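Side-chain contact in phosphodiesterase (PDB 5H2Q), which is a phosphodiesterase of the HD clan, built mainly of helices, with zinc and magnesium ions bound: residues L54-G59 with C66-L71. Sequence-based numbering, arbitrary orientation.
Sequences LLLGSG and CSDEVL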
loop_
_atom_site.group_PDB
_atom_site.type_symbol
_atom_site.label_atom_id
_atom_site.label_comp_id
_atom_site.label_asym_id
_atom_site.label_seq_id
_atom_site.Cartn_x
_atom_site.Cartn_y
_atom_site.Cartn_z
ATOM N N LEU A 54 -14.647 -3.549 -5.263
ATOM C CA LEU A 54 -14.534 -2.281 -4.533
ATOM C C LEU A 54 -14.490 -1.112 -5.524
ATOM O O LEU A 54 -15.248 -0.151 -5.394
ATOM C CB LEU A 54 -13.265 -2.278 -3.681
ATOM C CG LEU A 54 -13.003 -1.029 -2.849
ATOM C CD1 LEU A 54 -14.041 -0.893 -1.694
ATOM C CD2 LEU A 54 -11.601 -1.049 -2.309
ATOM N N LEU A 55 -13.625 -1.229 -6.534
ATOM C CA LEU A 55 -13.453 -0.168 -7.521
ATOM C C LEU A 55 -14.673 -0.027 -8.446
ATOM O O LEU A 55 -15.159 1.080 -8.631
ATOM C CB LEU A 55 -12.137 -0.358 -8.279
ATOM C CG LEU A 55 -10.848 0.163 -7.593
ATOM C CD1 LEU A 55 -10.752 -0.222 -6.108
ATOM C CD2 LEU A 55 -9.608 -0.304 -8.332
ATOM N N LEU A 56 -15.213 -1.130 -8.977
ATOM C CA LEU A 56 -16.409 -0.968 -9.841
ATOM C C LEU A 56 -17.586 -0.410 -9.025
ATOM O O LEU A 56 -18.369 0.398 -9.534
ATOM C CB LEU A 56 -16.838 -2.313 -10.464
ATOM C CG LEU A 56 -16.135 -2.796 -11.704
ATOM C CD1 LEU A 56 -16.897 -3.981 -12.295
ATOM C CD2 LEU A 56 -15.970 -1.694 -12.767
ATOM N N GLY A 57 -17.672 -0.829 -7.751
ATOM C CA GLY A 57 -18.732 -0.433 -6.836
ATOM C C GLY A 57 -18.772 1.054 -6.576
ATOM O O GLY A 57 -19.852 1.609 -6.374
ATOM N N SER A 58 -17.594 1.705 -6.621
ATOM C CA SER A 58 -17.399 3.137 -6.384
ATOM C C SER A 58 -17.928 3.984 -7.523
ATOM O O SER A 58 -18.351 5.107 -7.273
ATOM C CB SER A 58 -15.926 3.466 -6.153
ATOM O OG SER A 58 -15.113 3.369 -7.312
ATOM N N GLY A 59 -17.877 3.454 -8.747
ATOM C CA GLY A 59 -18.250 4.202 -9.937
ATOM C C GLY A 59 -17.091 5.015 -10.487
ATOM O O GLY A 59 -17.237 5.683 -11.517
ATOM N N CYS A 66 -12.603 3.907 -17.917
ATOM C CA CYS A 66 -11.934 2.629 -17.711
ATOM C C CYS A 66 -13.016 1.564 -17.706
ATOM O O CYS A 66 -13.823 1.504 -16.767
ATOM C CB CYS A 66 -11.145 2.623 -16.402
ATOM S SG CYS A 66 -10.369 1.029 -16.044
ATOM N N SER A 67 -13.061 0.739 -18.770
ATOM C CA SER A 67 -14.047 -0.325 -18.904
ATOM C C SER A 67 -13.841 -1.383 -17.826
ATOM O O SER A 67 -12.733 -1.491 -17.254
ATOM C CB SER A 67 -13.955 -0.972 -20.285
ATOM O OG SER A 67 -12.826 -1.828 -20.374
ATOM N N ASP A 68 -14.889 -2.181 -17.547
ATOM C CA ASP A 68 -14.749 -3.275 -16.579
ATOM C C ASP A 68 -13.671 -4.257 -17.006
ATOM O O ASP A 68 -12.872 -4.679 -16.175
ATOM C CB ASP A 68 -16.056 -4.071 -16.409
ATOM C CG ASP A 68 -17.299 -3.262 -16.107
ATOM O OD1 ASP A 68 -17.178 -2.026 -15.910
ATOM O OD2 ASP A 68 -18.394 -3.866 -16.052
ATOM N N GLU A 69 -13.609 -4.593 -18.311
ATOM C CA GLU A 69 -12.600 -5.549 -18.774
ATOM C C GLU A 69 -11.180 -5.029 -18.596
ATOM O O GLU A 69 -10.291 -5.822 -18.254
ATOM C CB GLU A 69 -12.861 -5.977 -20.238
ATOM C CG GLU A 69 -14.079 -6.886 -20.352
ATOM C CD GLU A 69 -14.422 -7.397 -21.743
ATOM O OE1 GLU A 69 -15.611 -7.322 -22.129
ATOM O OE2 GLU A 69 -13.515 -7.928 -22.420
ATOM N N VAL A 70 -10.966 -3.713 -18.807
ATOM C CA VAL A 70 -9.620 -3.117 -18.672
ATOM C C VAL A 70 -9.236 -3.146 -17.184
ATOM O O VAL A 70 -8.124 -3.545 -16.843
ATOM C CB VAL A 70 -9.496 -1.710 -19.316
ATOM C CG1 VAL A 70 -8.222 -0.998 -18.859
ATOM C CG2 VAL A 70 -9.494 -1.831 -20.851
ATOM N N LEU A 71 -10.176 -2.789 -16.317
ATOM C CA LEU A 71 -9.912 -2.807 -14.870
ATOM C C LEU A 71 -9.546 -4.236 -14.431
ATOM O O LEU A 71 -8.555 -4.428 -13.719
ATOM C CB LEU A 71 -11.123 -2.265 -14.096
ATOM C CG LEU A 71 -10.998 -2.330 -12.554
ATOM C CD1 LEU A 71 -9.923 -1.372 -12.034
ATOM C CD2 LEU A 71 -12.360 -2.046 -11.881
#
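Leu56 reaches across to both Leu71 and Asp68, and its branch methyl CD2 does most of the touching. Leu56 CD2 lies 3.7 Å from Leu71 CD2, the two leucine side chains running antiparallel alongside each other. Asp68 meets the methyl pair crosswise in a van der Waals contact: its OD1 is 3.4 Å from Leu56 CD2. On the other branch, Asp68 OD2 stands 4.0 Å from Leu56 CD1. Leu71 holds CG anti to its backbone N (chi1 176°), which carries CG toward the opposing helix, and chi2 of 68° then sets the methyls. Leu71 CD2 thus touches Leu55 CB (4.0 Å) as well as Leu56. Leu71 CD1 meets Leu55 CD2 at 3.9 Å, these side chains lying roughly perpendicular. The contact is leucine-lined on its buried side, with Leu56 partly exposed and Asp68 at the exposed edge. Ser67 is an N-cap, its OG accepting from Val70 N at 3.1 Å (N-H...O 154°). At the C-terminal end of the other helix, where Gly59 turns to positive phi, Ser58 OG donates to Leu55 O at 2.6 Å; Ser58 N also reaches that oxygen, and Ser58 OG bonds Leu60 N. The contact joins the end of helix 43-58 to the first turn of helix 68-80, linked through short helix 60-63; Pro61 and Tyr52 also touch Leu71, and Leu55 rests on Cys97 of helix 90-105.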